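Local coordinates for packaging enzyme P4 (Pseudomonas phage phi13, PDB 4BLP), which probably hydrolyses nucleoside triphosphates as a hexameric, RecA-like packaging motor that drives the viral RNA genome into the phage capsid, at residues Asn271-Ala274 with Gly279-Val282; Val233-Ala238 with Ala255-Met260. All blocks are in the same frame, centred on the assembly; numbering follows the deposited sequence.

Contact 1 of 2, residues Asn271-Ala274 with Gly279-Val282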
loop_
_atom_site.group_PDB
_atom_site.type_symbol
_atom_site.label_atom_id
_atom_site.label_comp_id
_atom_site.label_asym_id
_atom_site.label_seq_id
_atom_site.Cartn_x
_atom_site.Cartn_y
_atom_site.Cartn_z
ATOM N N ASN D 271 -1.408 -23.055 -17.712
ATOM C CA ASN D 271 -2.579 -23.830 -17.292
ATOM C C ASN D 271 -3.679 -22.912 -16.745
ATOM O O ASN D 271 -4.853 -23.117 -17.029
ATOM C CB ASN D 271 -2.204 -24.855 -16.213
ATOM C CG ASN D 271 -1.419 -26.020 -16.727
ATOM O OD1 ASN D 271 -1.398 -26.300 -17.931
ATOM N ND2 ASN D 271 -0.783 -26.751 -15.805
ATOM N N ASN D 272 -3.295 -21.897 -15.947
ATOM C CA ASN D 272 -4.294 -20.977 -15.388
ATOM C C ASN D 272 -4.955 -20.165 -16.485
ATOM O O ASN D 272 -6.152 -19.897 -16.414
ATOM C CB ASN D 272 -3.638 -20.062 -14.337
ATOM C CG ASN D 272 -3.212 -20.802 -13.079
ATOM O OD1 ASN D 272 -3.739 -21.847 -12.743
ATOM N ND2 ASN D 272 -2.244 -20.295 -12.351
ATOM N N ILE D 273 -4.184 -19.768 -17.517
ATOM C CA ILE D 273 -4.763 -19.031 -18.649
ATOM C C ILE D 273 -5.748 -19.937 -19.403
ATOM O O ILE D 273 -6.877 -19.522 -19.697
ATOM C CB ILE D 273 -3.643 -18.475 -19.588
ATOM C CG1 ILE D 273 -2.867 -17.377 -18.875
ATOM C CG2 ILE D 273 -4.261 -17.923 -20.880
ATOM C CD1 ILE D 273 -1.656 -16.848 -19.660
ATOM N N ALA D 274 -5.339 -21.193 -19.708
ATOM C CA ALA D 274 -6.219 -22.142 -20.412
ATOM C C ALA D 274 -7.531 -22.373 -19.638
ATOM O O ALA D 274 -8.580 -22.502 -20.246
ATOM C CB ALA D 274 -5.506 -23.475 -20.609
ATOM N N GLY D 279 -10.288 -20.806 -25.536
ATOM C CA GLY D 279 -9.207 -21.492 -26.236
ATOM C C GLY D 279 -7.865 -20.855 -26.021
ATOM O O GLY D 279 -7.781 -19.661 -25.742
ATOM N N MET D 280 -6.801 -21.646 -26.152
ATOM C CA MET D 280 -5.460 -21.122 -25.968
ATOM C C MET D 280 -4.516 -21.858 -26.910
ATOM O O MET D 280 -4.567 -23.082 -26.995
ATOM C CB MET D 280 -4.992 -21.341 -24.503
ATOM C CG MET D 280 -3.579 -20.837 -24.268
ATOM S SD MET D 280 -3.047 -21.022 -22.555
ATOM C CE MET D 280 -2.368 -22.709 -22.634
ATOM N N THR D 281 -3.638 -21.116 -27.573
ATOM C CA THR D 281 -2.566 -21.656 -28.426
ATOM C C THR D 281 -1.249 -21.149 -27.885
ATOM O O THR D 281 -1.108 -19.938 -27.680
ATOM C CB THR D 281 -2.742 -21.230 -29.921
ATOM O OG1 THR D 281 -4.002 -21.695 -30.399
ATOM C CG2 THR D 281 -1.624 -21.793 -30.832
ATOM N N VAL D 282 -0.313 -22.062 -27.622
ATOM C CA VAL D 282 1.052 -21.700 -27.192
ATOM C C VAL D 282 1.910 -21.720 -28.455
ATOM O O VAL D 282 1.920 -22.727 -29.193
ATOM C CB VAL D 282 1.630 -22.643 -26.096
ATOM C CG1 VAL D 282 3.081 -22.257 -25.760
ATOM C CG2 VAL D 282 0.755 -22.619 -24.845
#
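The turn that carries helix 266-274 back into the central sheet of the RecA-like core is closed by Met-280, whose thioether lies across the last turn of that helix. SD is the hub: it rests 3.7 Å from Ile-273 CG2 and 3.7 Å from Ala-274 N. The methyl CE meets Ala-274 CB at 3.8 Å. The backbones come close here, 5.7 Å between the CA atoms of Ala-274 and Met-280, and the methionine side chain lies between helix and strand. Met-280 keeps an extended chain as far as the sulfur, CG lying opposite the backbone N (chi1 179°), and then bends at chi3 (88°), which swings CE to one side of the sulfur, where it still touches Ala-274 CB. Ile-273 presents its branch methyl, and the two side chains cross at about a right angle.

Strand 279-284 runs parallel to strand 147-152 in the mixed sheet and antiparallel to strand 287-295, so the contact joins a helix to the sheet face it covers in a P-loop NTPase fold. Both Ile-273 and Met-280 also lean on Val-150 of strand 147-152, and Tyr-270, one turn back on the helix, packs on Met-280 as well. Strand alternation puts the neighbouring Thr-281 on the other face of the sheet; its OG1 is hydrogen-bonded to His-149 and Gln-291 on the strands flanking it. Ile-273 and Met-280 are buried, whereas Asn-271, a half turn earlier on the helix, is exposed and packs against Thr-155 of a neighbouring subunit.

Contact 2 of 2, residues Val233-Ala238 with Ala255-Met260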
loop_
_atom_site.group_PDB
_atom_site.type_symbol
_atom_site.label_atom_id
_atom_site.label_comp_id
_atom_site.label_asym_id
_atom_site.label_seq_id
_atom_site.Cartn_x
_atom_site.Cartn_y
_atom_site.Cartn_z
ATOM N N VAL D 233 -3.483 -12.738 -10.111
ATOM C CA VAL D 233 -4.674 -13.592 -10.350
ATOM C C VAL D 233 -5.802 -12.790 -10.937
ATOM O O VAL D 233 -6.649 -13.376 -11.623
ATOM C CB VAL D 233 -5.137 -14.390 -9.102
ATOM C CG1 VAL D 233 -4.061 -15.391 -8.707
ATOM C CG2 VAL D 233 -5.492 -13.474 -7.935
ATOM N N ALA D 234 -5.822 -11.455 -10.737
ATOM C CA ALA D 234 -6.838 -10.609 -11.355
ATOM C C ALA D 234 -6.772 -10.685 -12.891
ATOM O O ALA D 234 -7.784 -10.433 -13.551
ATOM C CB ALA D 234 -6.677 -9.160 -10.888
ATOM N N LEU D 235 -5.613 -11.062 -13.462
ATOM C CA LEU D 235 -5.500 -11.187 -14.917
ATOM C C LEU D 235 -6.370 -12.365 -15.364
ATOM O O LEU D 235 -7.020 -12.270 -16.386
ATOM C CB LEU D 235 -4.046 -11.433 -15.341
ATOM C CG LEU D 235 -3.816 -11.581 -16.850
ATOM C CD1 LEU D 235 -4.271 -10.335 -17.668
ATOM C CD2 LEU D 235 -2.335 -11.950 -17.137
ATOM N N TYR D 236 -6.337 -13.473 -14.609
ATOM C CA TYR D 236 -7.142 -14.653 -14.989
ATOM C C TYR D 236 -8.607 -14.337 -14.887
ATOM O O TYR D 236 -9.359 -14.720 -15.782
ATOM C CB TYR D 236 -6.825 -15.846 -14.093
ATOM C CG TYR D 236 -5.352 -16.175 -14.007
ATOM C CD1 TYR D 236 -4.576 -16.309 -15.157
ATOM C CD2 TYR D 236 -4.746 -16.409 -12.778
ATOM C CE1 TYR D 236 -3.228 -16.667 -15.077
ATOM C CE2 TYR D 236 -3.405 -16.759 -12.688
ATOM C CZ TYR D 236 -2.646 -16.871 -13.837
ATOM O OH TYR D 236 -1.335 -17.269 -13.719
ATOM N N ALA D 237 -9.030 -13.634 -13.801
ATOM C CA ALA D 237 -10.452 -13.255 -13.663
ATOM C C ALA D 237 -10.835 -12.323 -14.825
ATOM O O ALA D 237 -11.953 -12.421 -15.355
ATOM C CB ALA D 237 -10.664 -12.540 -12.320
ATOM N N ALA D 238 -9.924 -11.417 -15.215
ATOM C CA ALA D 238 -10.214 -10.462 -16.333
ATOM C C ALA D 238 -10.392 -11.231 -17.623
ATOM O O ALA D 238 -11.273 -10.922 -18.414
ATOM C CB ALA D 238 -9.080 -9.433 -16.503
ATOM N N ALA D 255 -6.697 -13.077 -29.262
ATOM C CA ALA D 255 -5.763 -12.042 -28.796
ATOM C C ALA D 255 -4.407 -12.618 -28.457
ATOM O O ALA D 255 -4.357 -13.674 -27.836
ATOM C CB ALA D 255 -6.339 -11.361 -27.566
ATOM N N ALA D 256 -3.322 -11.900 -28.819
ATOM C CA ALA D 256 -1.958 -12.277 -28.416
ATOM C C ALA D 256 -1.715 -11.802 -26.987
ATOM O O ALA D 256 -2.102 -10.680 -26.624
ATOM C CB ALA D 256 -0.924 -11.651 -29.360
ATOM N N ILE D 257 -1.059 -12.628 -26.172
ATOM C CA ILE D 257 -0.728 -12.201 -24.827
ATOM C C ILE D 257 0.588 -12.819 -24.375
ATOM O O ILE D 257 0.881 -13.968 -24.711
ATOM C CB ILE D 257 -1.907 -12.533 -23.847
ATOM C CG1 ILE D 257 -1.770 -11.791 -22.516
ATOM C CG2 ILE D 257 -2.097 -14.060 -23.639
ATOM C CD1 ILE D 257 -3.093 -11.837 -21.669
ATOM N N ASN D 258 1.385 -12.045 -23.644
ATOM C CA ASN D 258 2.643 -12.531 -23.051
ATOM C C ASN D 258 2.532 -12.246 -21.553
ATOM O O ASN D 258 2.733 -11.098 -21.174
ATOM C CB ASN D 258 3.869 -11.879 -23.689
ATOM C CG ASN D 258 5.151 -12.204 -22.936
ATOM O OD1 ASN D 258 5.187 -13.063 -22.041
ATOM N ND2 ASN D 258 6.249 -11.549 -23.307
ATOM N N PRO D 259 2.155 -13.235 -20.707
ATOM C CA PRO D 259 1.910 -12.930 -19.292
ATOM C C PRO D 259 3.155 -12.623 -18.466
ATOM O O PRO D 259 3.030 -12.198 -17.309
ATOM C CB PRO D 259 1.195 -14.192 -18.776
ATOM C CG PRO D 259 1.741 -15.291 -19.643
ATOM C CD PRO D 259 1.836 -14.656 -21.010
ATOM N N MET D 260 4.356 -12.814 -19.055
ATOM C CA MET D 260 5.651 -12.519 -18.432
ATOM C C MET D 260 5.824 -13.233 -17.090
ATOM O O MET D 260 6.181 -12.630 -16.069
ATOM C CB MET D 260 5.869 -11.008 -18.280
ATOM C CG MET D 260 5.949 -10.298 -19.592
ATOM S SD MET D 260 6.693 -8.659 -19.394
ATOM C CE MET D 260 6.865 -8.236 -21.123
#
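Within 233-238, Leu-235 alone touches the 255-260 segment, and its two methyls divide the work. CD1 meets the tip of Ile-257, CD1 to CD1, at 4.4 Å, while CD2 approaches Pro-259 CB at 4.5 Å. A chi1 of 180° sets CG trans to the backbone N and stretches the leucine fork out toward the strand, leaving one prong for the strand's end and the other for the proline ring just beyond it. Even this closest part is light: the backbones remain 8.8 Å apart between the CA atoms of Leu-235 and Pro-259, and the contact is made by methyl and ring carbons alone.

Ile-257 ends strand 252-257, an inner strand of the parallel part of the RecA-like sheet, and the helix that precedes the strand in the chain packs back over it as in a beta-alpha-beta unit. Leu-235's partners are packed by other residues as well: Ile-257 rests on Val-150 and Val-152 of strand 147-152 and on Val-219, and Pro-259 on Val-152, Val-269 and Ile-273; Leu-235 itself also touches Leu-218.

The other side of each segment is more open, with partly exposed residues, some of them at subunit interfaces. Ala-234 and Ala-237 belong to the helix surface turned from the strand, where Ala-237 packs on Phe-220 of one neighbouring subunit. Past the strand, the chain bends in an Asx turn: Met-260 N gives its hydrogen to Asn-258 OD1 at 3.1 Å, approaching 50° out of the carbonyl plane. Asn-258 and Met-260 are partly exposed, and Met-260 packs on Asn-272 of a different neighbouring subunit.

How the contacts relate
From the N terminus the chain first enters contact 2, on helix 233-248, and closes it when strand 252-257 runs out into the loop at Pro-259. Helix 266-274 follows, and the short connection after it brings the chain to strand 279-284, closing contact 1. The two loops are thus in series, neither nested nor crossed, with centres about 10 Å apart. Helix 266-274 is where they meet: Ile-273 CD1 lies 3.7 Å from Pro-259 CG, and Asn-272 CB packs 3.4 Å from Tyr-236 CZ. Together they tie two helices to strands 252-257 and 279-284, which lie on either side of strand 147-152.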